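Local coordinates for putative chromatin binding protein (Chaetomium thermophilum, PDB 6QP0) that probably acts as a tRNA-dependent ATPase needed for tRNA modification by Elongator, this chain being its P-loop NTPase domain, at residues 16-19 against 20-23; 75-78 against 79-82; 204-207 against 208-212; 239-242 against 243-247. All coordinates share one frame; numbering follows the deposited sequence.

Contact 1: residues 16-19 against 20-23; sequences TTRA and RQLY. With MG (magnesium ion), chain D; ADP (adenosine-5'-diphosphate), chain B.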
loop_
_atom_site.group_PDB
_atom_site.type_symbol
_atom_site.label_atom_id
_atom_site.label_comp_id
_atom_site.label_asym_id
_atom_site.label_seq_id
_atom_site.Cartn_x
_atom_site.Cartn_y
_atom_site.Cartn_z
ATOM N N THR A 16 -4.162 -5.687 -1.672
ATOM C CA THR A 16 -3.867 -6.868 -0.869
ATOM C C THR A 16 -3.533 -8.062 -1.755
ATOM O O THR A 16 -2.615 -8.833 -1.454
ATOM C CB THR A 16 -5.051 -7.195 0.043
ATOM O OG1 THR A 16 -5.433 -6.026 0.780
ATOM C CG2 THR A 16 -4.686 -8.304 1.016
ATOM N N THR A 17 -4.263 -8.225 -2.860
ATOM C CA THR A 17 -4.022 -9.356 -3.748
ATOM C C THR A 17 -2.623 -9.291 -4.346
ATOM O O THR A 17 -1.885 -10.284 -4.339
ATOM C CB THR A 17 -5.084 -9.382 -4.846
ATOM O OG1 THR A 17 -6.368 -9.110 -4.267
ATOM C CG2 THR A 17 -5.119 -10.742 -5.527
ATOM N N ARG A 18 -2.234 -8.123 -4.864
ATOM C CA ARG A 18 -0.887 -7.967 -5.403
ATOM C C ARG A 18 0.170 -8.013 -4.306
ATOM O O ARG A 18 1.271 -8.526 -4.531
ATOM C CB ARG A 18 -0.782 -6.655 -6.180
ATOM C CG ARG A 18 -0.863 -6.806 -7.698
ATOM C CD ARG A 18 -2.190 -7.397 -8.153
ATOM N NE ARG A 18 -2.400 -7.208 -9.586
ATOM C CZ ARG A 18 -1.868 -7.973 -10.536
ATOM N NH1 ARG A 18 -1.080 -8.992 -10.218
ATOM N NH2 ARG A 18 -2.121 -7.715 -11.811
ATOM N N ALA A 19 -0.139 -7.483 -3.118
ATOM C CA ALA A 19 0.835 -7.491 -2.031
ATOM C C ALA A 19 1.185 -8.914 -1.612
ATOM O O ALA A 19 2.349 -9.217 -1.325
ATOM C CB ALA A 19 0.297 -6.699 -0.839
ATOM N N ARG A 20 0.190 -9.802 -1.566
ATOM C CA ARG A 20 0.463 -11.203 -1.269
ATOM C C ARG A 20 1.409 -11.800 -2.302
ATOM O O ARG A 20 2.407 -12.440 -1.953
ATOM C CB ARG A 20 -0.846 -11.992 -1.219
ATOM C CG ARG A 20 -1.740 -11.638 -0.043
ATOM C CD ARG A 20 -3.160 -12.135 -0.260
ATOM N NE ARG A 20 -4.025 -11.843 0.878
ATOM C CZ ARG A 20 -5.353 -11.906 0.847
ATOM N NH1 ARG A 20 -5.979 -12.242 -0.272
ATOM N NH2 ARG A 20 -6.055 -11.625 1.935
ATOM N N GLN A 21 1.105 -11.596 -3.588
ATOM C CA GLN A 21 1.974 -12.091 -4.650
ATOM C C GLN A 21 3.394 -11.566 -4.487
ATOM O O GLN A 21 4.364 -12.324 -4.621
ATOM C CB GLN A 21 1.408 -11.682 -6.011
ATOM C CG GLN A 21 -0.005 -12.183 -6.275
ATOM C CD GLN A 21 -0.585 -11.646 -7.571
ATOM O OE1 GLN A 21 0.144 -11.168 -8.442
ATOM N NE2 GLN A 21 -1.905 -11.718 -7.702
ATOM N N LEU A 22 3.537 -10.273 -4.195
ATOM C CA LEU A 22 4.861 -9.706 -3.980
ATOM C C LEU A 22 5.570 -10.397 -2.824
ATOM O O LEU A 22 6.761 -10.719 -2.920
ATOM C CB LEU A 22 4.748 -8.205 -3.718
ATOM C CG LEU A 22 6.064 -7.436 -3.605
ATOM C CD1 LEU A 22 6.787 -7.396 -4.939
ATOM C CD2 LEU A 22 5.812 -6.028 -3.089
ATOM N N TYR A 23 4.857 -10.630 -1.719
ATOM C CA TYR A 23 5.445 -11.331 -0.582
ATOM C C TYR A 23 5.956 -12.704 -0.998
ATOM O O TYR A 23 7.127 -13.036 -0.781
ATOM C CB TYR A 23 4.410 -11.458 0.541
ATOM C CG TYR A 23 4.931 -12.099 1.811
ATOM C CD1 TYR A 23 5.081 -13.478 1.909
ATOM C CD2 TYR A 23 5.254 -11.325 2.918
ATOM C CE1 TYR A 23 5.551 -14.065 3.070
ATOM C CE2 TYR A 23 5.722 -11.904 4.083
ATOM C CZ TYR A 23 5.868 -13.271 4.154
ATOM O OH TYR A 23 6.337 -13.845 5.314
HETATM MG MG MG D . -5.490 -4.042 1.142
HETATM P PB ADP B . -7.933 -4.149 -1.706
HETATM O O1B ADP B . -7.491 -4.885 -0.461
HETATM O O2B ADP B . -9.020 -3.171 -1.360
HETATM O O3B ADP B . -6.767 -3.397 -2.301
HETATM P PA ADP B . -8.224 -6.838 -2.838
HETATM O O1A ADP B . -8.718 -7.458 -1.554
HETATM O O2A ADP B . -6.740 -7.082 -2.997
HETATM O O3A ADP B . -8.536 -5.216 -2.819
HETATM O "O5'" ADP B . -9.059 -7.496 -4.114
HETATM C "C5'" ADP B . -10.403 -7.095 -4.295
HETATM C "C4'" ADP B . -11.113 -8.059 -5.010
HETATM O "O4'" ADP B . -10.784 -7.967 -6.480
HETATM C "C3'" ADP B . -10.688 -9.538 -4.561
HETATM O "O3'" ADP B . -11.882 -10.448 -4.592
HETATM C "C2'" ADP B . -9.848 -9.906 -5.393
HETATM O "O2'" ADP B . -10.003 -11.357 -5.648
HETATM C "C1'" ADP B . -10.130 -9.052 -6.790
HETATM N N9 ADP B . -8.881 -8.694 -7.370
HETATM C C8 ADP B . -7.884 -7.914 -6.956
HETATM N N7 ADP B . -6.944 -7.941 -7.907
HETATM C C5 ADP B . -7.377 -8.739 -8.898
HETATM C C6 ADP B . -6.808 -9.109 -10.097
HETATM N N6 ADP B . -5.692 -9.032 -11.034
HETATM N N1 ADP B . -7.448 -9.923 -10.917
HETATM C C2 ADP B . -8.670 -10.400 -10.580
HETATM N N3 ADP B . -9.237 -10.042 -9.403
HETATM C C4 ADP B . -8.583 -9.211 -8.568
HETATM O O HOH W 1 -6.340 -5.007 3.061
#
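Arg20 N, Leu22 N and Tyr23 N reach back one helical turn to Thr16 O, Arg18 O and Ala19 O, while the bond from Gln21 N to Thr17 O is stretched and weak; residues 16-23 are part of helix 15-31. Thr16 splits its two branches between jobs. OG1 binds the magnesium ion at 2.0 Å, where Asp130 completes the protein side of the site, and CG2, turned anti to the backbone N (OG1 at chi1 -52°), lies over one face of the Arg20 guanidinium, 3.6 Å from NE. Threonine suits this place because it offers a metal ligand and a greasy methyl on the same carbon; Arg20 in turn sends NH2 to a salt bridge with Asp199. Thr17 grips the alpha-phosphate of ADP through its backbone, N to O2A at 2.7 Å, and its OG1 closes on the same oxygen. Farther round the helix Arg18 bends at chi2 (62°), bringing one face of its guanidinium to the adenine amino group, with NH2 3.9 Å from ADP N6. Gln21 OE1 meets the guanidinium edge in its plane, 3.1 Å from Arg18 NH1, in a weak bond with the amide turned 63° from the guanidinium. Were Gln21 shortened to an alanine, Arg18 NH1 would probably lose this acceptor, leaving the guanidinium held by less beside the adenine, with Ala232 O a second, also weak, partner. Small Ala19 lets the helix sit close to Tyr75 of strand 72-77. Lysine, threonine and backbone amides at a helix start, wrapped round phosphates and magnesium, are the hallmark of the Walker A P-loop.

Contact 2: residues 75-78 against 79-82; sequences YISD and ATLS
Ser77 O is gripped by two donors from the same face of its carbonyl plane: Thr80 OG1 at 2.7 Å and Leu81 N at 3.1 Å. Thr80 OG1 gets there with chi1 at 62°, which tucks the hydroxyl between its own backbone N and carbonyl carbon and turns it back to the Ser77 carbonyl. In return Ser77 OG accepts from Thr80 N at 3.1 Å, nearly straight at 162°, so the two residues hold each other by side chain and backbone alike. Short hydroxyl side chains suit both places, since each must fold onto nearby main chain. Strand 72-77, at one edge of the parallel sheet of a P-loop NTPase, leads into a type I turn from Ala79 to Ser82. Without the Ser77 hydroxyl, as with an alanine here, Thr80 N is likely to lose the acceptor that fixes the start of the turn. Two apolar contacts add to these bonds: Thr80 CG2 stands 3.8 Å from Tyr75 CE2, oblique to the ring, and Leu81 CD1 packs on Ile76 CG2, also at 3.8 Å. Tyr75 OH is hydrogen-bonded to the magnesium-site residue Asp130, while the Asp78 carboxylate is hydrogen-bonded to Tyr88 OH and Ser131 OG.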
loop_
_atom_site.group_PDB
_atom_site.type_symbol
_atom_site.label_atom_id
_atom_site.label_comp_id
_atom_site.label_asym_id
_atom_site.label_seq_id
_atom_site.Cartn_x
_atom_site.Cartn_y
_atom_site.Cartn_z
ATOM N N TYR A 75 5.275 -7.601 6.303
ATOM C CA TYR A 75 4.043 -7.195 5.641
ATOM C C TYR A 75 3.177 -6.427 6.628
ATOM O O TYR A 75 2.913 -6.912 7.733
ATOM C CB TYR A 75 3.276 -8.406 5.102
ATOM C CG TYR A 75 1.873 -8.077 4.638
ATOM C CD1 TYR A 75 1.642 -7.560 3.371
ATOM C CD2 TYR A 75 0.781 -8.286 5.469
ATOM C CE1 TYR A 75 0.363 -7.257 2.947
ATOM C CE2 TYR A 75 -0.501 -7.987 5.052
ATOM C CZ TYR A 75 -0.704 -7.474 3.791
ATOM O OH TYR A 75 -1.978 -7.173 3.371
ATOM N N ILE A 76 2.731 -5.239 6.224
ATOM C CA ILE A 76 1.911 -4.374 7.062
ATOM C C ILE A 76 0.715 -3.902 6.250
ATOM O O ILE A 76 0.831 -3.646 5.048
ATOM C CB ILE A 76 2.712 -3.165 7.592
ATOM C CG1 ILE A 76 3.980 -3.631 8.310
ATOM C CG2 ILE A 76 1.849 -2.325 8.527
ATOM C CD1 ILE A 76 4.945 -2.510 8.639
ATOM N N SER A 77 -0.434 -3.774 6.911
ATOM C CA SER A 77 -1.646 -3.305 6.263
ATOM C C SER A 77 -2.550 -2.679 7.314
ATOM O O SER A 77 -2.315 -2.804 8.519
ATOM C CB SER A 77 -2.369 -4.444 5.534
ATOM O OG SER A 77 -2.948 -5.349 6.457
ATOM N N ASP A 78 -3.594 -1.991 6.844
ATOM C CA ASP A 78 -4.611 -1.482 7.756
ATOM C C ASP A 78 -5.198 -2.612 8.594
ATOM O O ASP A 78 -5.459 -2.441 9.792
ATOM C CB ASP A 78 -5.716 -0.767 6.974
ATOM C CG ASP A 78 -5.239 0.521 6.323
ATOM O OD1 ASP A 78 -4.013 0.726 6.213
ATOM O OD2 ASP A 78 -6.097 1.337 5.926
ATOM N N ALA A 79 -5.392 -3.785 7.984
ATOM C CA ALA A 79 -5.994 -4.908 8.694
ATOM C C ALA A 79 -5.057 -5.461 9.762
ATOM O O ALA A 79 -5.499 -5.800 10.866
ATOM C CB ALA A 79 -6.379 -6.005 7.700
ATOM N N THR A 80 -3.761 -5.569 9.452
ATOM C CA THR A 80 -2.812 -6.074 10.438
ATOM C C THR A 80 -2.718 -5.146 11.643
ATOM O O THR A 80 -2.471 -5.605 12.762
ATOM C CB THR A 80 -1.427 -6.250 9.812
ATOM O OG1 THR A 80 -0.937 -4.982 9.359
ATOM C CG2 THR A 80 -1.484 -7.231 8.650
ATOM N N LEU A 81 -2.903 -3.847 11.429
ATOM C CA LEU A 81 -2.908 -2.864 12.500
ATOM C C LEU A 81 -4.310 -2.584 13.022
ATOM O O LEU A 81 -4.490 -1.650 13.811
ATOM C CB LEU A 81 -2.269 -1.563 12.016
ATOM C CG LEU A 81 -0.848 -1.696 11.466
ATOM C CD1 LEU A 81 -0.366 -0.366 10.913
ATOM C CD2 LEU A 81 0.103 -2.211 12.539
ATOM N N SER A 82 -5.300 -3.366 12.600
ATOM C CA SER A 82 -6.679 -3.199 13.052
ATOM C C SER A 82 -7.158 -1.767 12.828
ATOM O O SER A 82 -7.759 -1.139 13.702
ATOM C CB SER A 82 -6.817 -3.599 14.520
ATOM O OG SER A 82 -6.442 -4.951 14.712
#

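Contact 3: residues 204-207 against 208-212; sequences ERSN and WENLV
Trp208 N donates to Glu204 O at 2.8 Å and opens the helix whose N-cap is Glu204. The other backbone bonds follow in step: Glu209 N to Arg205 O at 3.2 Å, Asn210 N to Ser206 O, and Leu211 N to Asn207 O at 3.1 Å, each one residue further along the helix. In van der Waals contact, Leu211 CB lies 3.3 Å from Asn207 O, and its CD1 skirts Asn207 OD1 at 4.1 Å. Asn207 CG stands anti to the backbone N (chi1 -176°), which carries the amide off the helix, where a polar group can find partners beyond it. Around the flat indole of Trp208, Val212 CG2 covers one face and Glu209 OE2 lies at the edge in plane. Leucine suits its place because the side chain packs on Pro11 and Leu132, while Asn207 ND2 makes a weak bond to Arg85 O. Tryptophan suits position 208 because its broad ring packs against Ala165, Arg166 and Asn169 and meets Tyr203 edge-to-face, while NE1 bonds to Ser12 OG, a residue of the ADP site. Tied by salt bridges from Arg205 to Glu170 and from Glu209 to Arg166, helix 205-213 packs on helix 162-174 and reaches the loop after strand 4-9, with the Trp208 side chain about 7 Å from the bound ADP at the nearest atoms.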
loop_
_atom_site.group_PDB
_atom_site.type_symbol
_atom_site.label_atom_id
_atom_site.label_comp_id
_atom_site.label_asym_id
_atom_site.label_seq_id
_atom_site.Cartn_x
_atom_site.Cartn_y
_atom_site.Cartn_z
ATOM N N GLU A 204 -18.239 1.794 3.127
ATOM C CA GLU A 204 -19.525 2.431 2.877
ATOM C C GLU A 204 -19.439 3.196 1.560
ATOM O O GLU A 204 -18.431 3.849 1.273
ATOM C CB GLU A 204 -19.898 3.363 4.026
ATOM C CG GLU A 204 -20.040 2.665 5.374
ATOM C CD GLU A 204 -21.087 1.570 5.354
ATOM O OE1 GLU A 204 -22.181 1.814 4.810
ATOM O OE2 GLU A 204 -20.814 0.464 5.866
ATOM N N ARG A 205 -20.491 3.101 0.741
ATOM C CA ARG A 205 -20.422 3.684 -0.599
ATOM C C ARG A 205 -20.085 5.174 -0.558
ATOM O O ARG A 205 -19.477 5.694 -1.501
ATOM C CB ARG A 205 -21.735 3.443 -1.350
ATOM C CG ARG A 205 -21.917 1.999 -1.817
ATOM C CD ARG A 205 -23.000 1.871 -2.885
ATOM N NE ARG A 205 -24.351 1.853 -2.326
ATOM C CZ ARG A 205 -25.141 0.781 -2.292
ATOM N NH1 ARG A 205 -24.727 -0.377 -2.795
ATOM N NH2 ARG A 205 -26.353 0.872 -1.761
ATOM N N SER A 206 -20.455 5.876 0.517
ATOM C CA SER A 206 -20.038 7.267 0.676
ATOM C C SER A 206 -18.529 7.365 0.867
ATOM O O SER A 206 -17.854 8.150 0.188
ATOM C CB SER A 206 -20.772 7.900 1.862
ATOM O OG SER A 206 -20.401 9.257 2.053
ATOM N N ASN A 207 -17.978 6.573 1.790
ATOM C CA ASN A 207 -16.541 6.600 2.031
ATOM C C ASN A 207 -15.762 6.158 0.797
ATOM O O ASN A 207 -14.662 6.661 0.534
ATOM C CB ASN A 207 -16.186 5.705 3.219
ATOM C CG ASN A 207 -14.709 5.762 3.571
ATOM O OD1 ASN A 207 -14.073 6.807 3.449
ATOM N ND2 ASN A 207 -14.158 4.635 4.002
ATOM N N TRP A 208 -16.310 5.206 0.035
ATOM C CA TRP A 208 -15.603 4.672 -1.125
ATOM C C TRP A 208 -15.474 5.722 -2.222
ATOM O O TRP A 208 -14.378 5.956 -2.745
ATOM C CB TRP A 208 -16.332 3.430 -1.646
ATOM C CG TRP A 208 -15.550 2.623 -2.633
ATOM C CD1 TRP A 208 -14.819 1.506 -2.375
ATOM C CD2 TRP A 208 -15.429 2.869 -4.037
ATOM N NE1 TRP A 208 -14.245 1.038 -3.533
ATOM C CE2 TRP A 208 -14.603 1.859 -4.566
ATOM C CE3 TRP A 208 -15.937 3.845 -4.898
ATOM C CZ2 TRP A 208 -14.272 1.798 -5.915
ATOM C CZ3 TRP A 208 -15.608 3.782 -6.235
ATOM C CH2 TRP A 208 -14.784 2.766 -6.732
ATOM N N GLU A 209 -16.585 6.374 -2.581
ATOM C CA GLU A 209 -16.553 7.353 -3.662
ATOM C C GLU A 209 -15.613 8.506 -3.333
ATOM O O GLU A 209 -14.763 8.883 -4.149
ATOM C CB GLU A 209 -17.961 7.883 -3.945
ATOM C CG GLU A 209 -18.938 6.852 -4.493
ATOM C CD GLU A 209 -18.487 6.253 -5.811
ATOM O OE1 GLU A 209 -19.096 5.254 -6.251
ATOM O OE2 GLU A 209 -17.525 6.779 -6.406
ATOM N N ASN A 210 -15.756 9.090 -2.138
ATOM C CA ASN A 210 -14.921 10.229 -1.772
ATOM C C ASN A 210 -13.444 9.855 -1.736
ATOM O O ASN A 210 -12.586 10.700 -2.018
ATOM C CB ASN A 210 -15.364 10.789 -0.418
ATOM C CG ASN A 210 -16.832 11.181 -0.399
ATOM O OD1 ASN A 210 -17.580 10.799 0.501
ATOM N ND2 ASN A 210 -17.251 11.940 -1.403
ATOM N N LEU A 211 -13.122 8.599 -1.401
ATOM C CA LEU A 211 -11.729 8.163 -1.405
ATOM C C LEU A 211 -11.143 8.213 -2.813
ATOM O O LEU A 211 -10.046 8.742 -3.022
ATOM C CB LEU A 211 -11.610 6.751 -0.831
ATOM C CG LEU A 211 -11.134 6.635 0.616
ATOM C CD1 LEU A 211 -11.185 5.186 1.068
ATOM C CD2 LEU A 211 -9.728 7.197 0.781
ATOM N N VAL A 212 -11.859 7.655 -3.794
ATOM C CA VAL A 212 -11.370 7.686 -5.169
ATOM C C VAL A 212 -11.173 9.125 -5.629
ATOM O O VAL A 212 -10.145 9.471 -6.221
ATOM C CB VAL A 212 -12.334 6.938 -6.107
ATOM C CG1 VAL A 212 -11.836 7.048 -7.542
ATOM C CG2 VAL A 212 -12.482 5.492 -5.692
#

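Contact 4: residues 239-242 against 243-247; sequences QTRQ and VFDKI
Thr240 O touches Phe244 twice: it accepts the bond from Phe244 N at 3.0 Å, and it sits over one face of the phenyl ring, 3.4 Å from CG. With CG beside the backbone N (chi1 -70°), the ring is folded back along the preceding turn, under this carbonyl. Val243 CG2 makes a similar return, lying 3.3 Å from Gln239 O, which also takes the bond from Val243 N at 3.2 Å. On the outer side Gln242 and Lys246 run alongside each other, pointing the same way, with Lys246 NZ 3.7 Å from Gln242 CG; long polar chains suit this solvent-facing strip. Asp245 OD2 comes to 2.7 Å from Arg241 O, yet stays 4.5 Å from Arg241 NE, beyond a salt bridge. Both look to helix 15-31 for their firmer partners: Arg241 pairs with Glu28, and Asp245 OD1 is held by Arg29 and the Tyr25 hydroxyl. Thr240 OG1 bonds back to Glu237 O, while its side chain also touches Arg18. The inner face is apolar, as packing demands: Phe244 meets Leu22, Tyr25 and Leu231, and Val243 lies on Phe229 and Leu231. An amphipathic helix 237-250, laid against a parallel sheet and a neighbouring helix, is characteristic of the layered alpha/beta fold of P-loop NTPases.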
loop_
_atom_site.group_PDB
_atom_site.type_symbol
_atom_site.label_atom_id
_atom_site.label_comp_id
_atom_site.label_asym_id
_atom_site.label_seq_id
_atom_site.Cartn_x
_atom_site.Cartn_y
_atom_site.Cartn_z
ATOM N N GLN A 239 4.146 -10.724 -16.682
ATOM C CA GLN A 239 4.293 -9.272 -16.631
ATOM C C GLN A 239 4.375 -8.791 -15.185
ATOM O O GLN A 239 5.160 -7.892 -14.865
ATOM C CB GLN A 239 3.141 -8.586 -17.370
ATOM C CG GLN A 239 3.391 -8.399 -18.871
ATOM C CD GLN A 239 4.659 -7.615 -19.144
ATOM O OE1 GLN A 239 5.073 -6.792 -18.327
ATOM N NE2 GLN A 239 5.298 -7.886 -20.278
ATOM N N THR A 240 3.582 -9.391 -14.289
ATOM C CA THR A 240 3.756 -9.132 -12.864
ATOM C C THR A 240 5.141 -9.573 -12.404
ATOM O O THR A 240 5.826 -8.852 -11.668
ATOM C CB THR A 240 2.684 -9.857 -12.046
ATOM O OG1 THR A 240 2.897 -11.271 -12.143
ATOM C CG2 THR A 240 1.282 -9.514 -12.535
ATOM N N ARG A 241 5.568 -10.770 -12.827
ATOM C CA ARG A 241 6.892 -11.268 -12.465
ATOM C C ARG A 241 7.998 -10.350 -12.973
ATOM O O ARG A 241 9.041 -10.223 -12.320
ATOM C CB ARG A 241 7.087 -12.686 -13.016
ATOM C CG ARG A 241 8.444 -13.344 -12.710
ATOM C CD ARG A 241 8.561 -13.806 -11.256
ATOM N NE ARG A 241 9.523 -14.901 -11.096
ATOM C CZ ARG A 241 9.229 -16.117 -10.631
ATOM N NH1 ARG A 241 7.992 -16.421 -10.252
ATOM N NH2 ARG A 241 10.187 -17.032 -10.535
ATOM N N GLN A 242 7.801 -9.707 -14.130
ATOM C CA GLN A 242 8.823 -8.799 -14.643
ATOM C C GLN A 242 8.918 -7.539 -13.790
ATOM O O GLN A 242 10.022 -7.046 -13.524
ATOM C CB GLN A 242 8.534 -8.432 -16.099
ATOM C CG GLN A 242 9.739 -7.826 -16.800
ATOM C CD GLN A 242 9.519 -7.589 -18.280
ATOM O OE1 GLN A 242 8.427 -7.802 -18.805
ATOM N NE2 GLN A 242 10.565 -7.142 -18.963
ATOM N N VAL A 243 7.777 -6.995 -13.354
ATOM C CA VAL A 243 7.797 -5.843 -12.461
ATOM C C VAL A 243 8.521 -6.189 -11.160
ATOM O O VAL A 243 9.360 -5.425 -10.674
ATOM C CB VAL A 243 6.369 -5.348 -12.171
ATOM C CG1 VAL A 243 6.411 -4.194 -11.166
ATOM C CG2 VAL A 243 5.662 -4.938 -13.447
ATOM N N PHE A 244 8.178 -7.338 -10.568
ATOM C CA PHE A 244 8.761 -7.709 -9.282
ATOM C C PHE A 244 10.285 -7.762 -9.358
ATOM O O PHE A 244 10.973 -7.404 -8.393
ATOM C CB PHE A 244 8.210 -9.059 -8.819
ATOM C CG PHE A 244 6.762 -9.026 -8.404
ATOM C CD1 PHE A 244 6.097 -7.826 -8.209
ATOM C CD2 PHE A 244 6.069 -10.206 -8.200
ATOM C CE1 PHE A 244 4.771 -7.807 -7.825
ATOM C CE2 PHE A 244 4.746 -10.191 -7.817
ATOM C CZ PHE A 244 4.096 -8.992 -7.628
ATOM N N ASP A 245 10.831 -8.216 -10.493
ATOM C CA ASP A 245 12.282 -8.279 -10.649
ATOM C C ASP A 245 12.898 -6.882 -10.644
ATOM O O ASP A 245 13.966 -6.670 -10.058
ATOM C CB ASP A 245 12.640 -9.019 -11.941
ATOM C CG ASP A 245 12.559 -10.536 -11.797
ATOM O OD1 ASP A 245 13.434 -11.125 -11.128
ATOM O OD2 ASP A 245 11.613 -11.138 -12.348
ATOM N N LYS A 246 12.246 -5.918 -11.302
ATOM C CA LYS A 246 12.744 -4.547 -11.283
ATOM C C LYS A 246 12.623 -3.946 -9.886
ATOM O O LYS A 246 13.487 -3.165 -9.465
ATOM C CB LYS A 246 11.993 -3.702 -12.312
ATOM C CG LYS A 246 12.281 -4.073 -13.768
ATOM C CD LYS A 246 11.092 -3.739 -14.657
ATOM C CE LYS A 246 11.400 -3.897 -16.141
ATOM N NZ LYS A 246 12.259 -5.072 -16.473
ATOM N N ILE A 247 11.568 -4.304 -9.147
ATOM C CA ILE A 247 11.488 -3.911 -7.742
ATOM C C ILE A 247 12.682 -4.469 -6.977
ATOM O O ILE A 247 13.305 -3.770 -6.169
ATOM C CB ILE A 247 10.160 -4.373 -7.111
ATOM C CG1 ILE A 247 8.958 -3.709 -7.787
ATOM C CG2 ILE A 247 10.170 -4.070 -5.610
ATOM C CD1 ILE A 247 7.614 -4.287 -7.366
#

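In chain order the four contacts run 1, 2, 3, 4, all within the one P-loop NTPase domain built on a five-stranded parallel sheet. Contact 1, on helix 15-31, is the hub: contact 2 touches it where Tyr75 of edge strand 72-77 meets the helix, their centres about 13 Å apart, and contact 4 touches it along helix 237-250, centres about 12 Å apart. Contact 3 touches none of the others; its nearest atoms are about 8 Å from contact 2 and about 12 Å from contact 1, and its centre is about 31 Å from that of contact 4, across the chain's centre. Contact 1 holds the nucleotide directly, while contact 3 stands near it and bonds to the ADP-site residue Ser12.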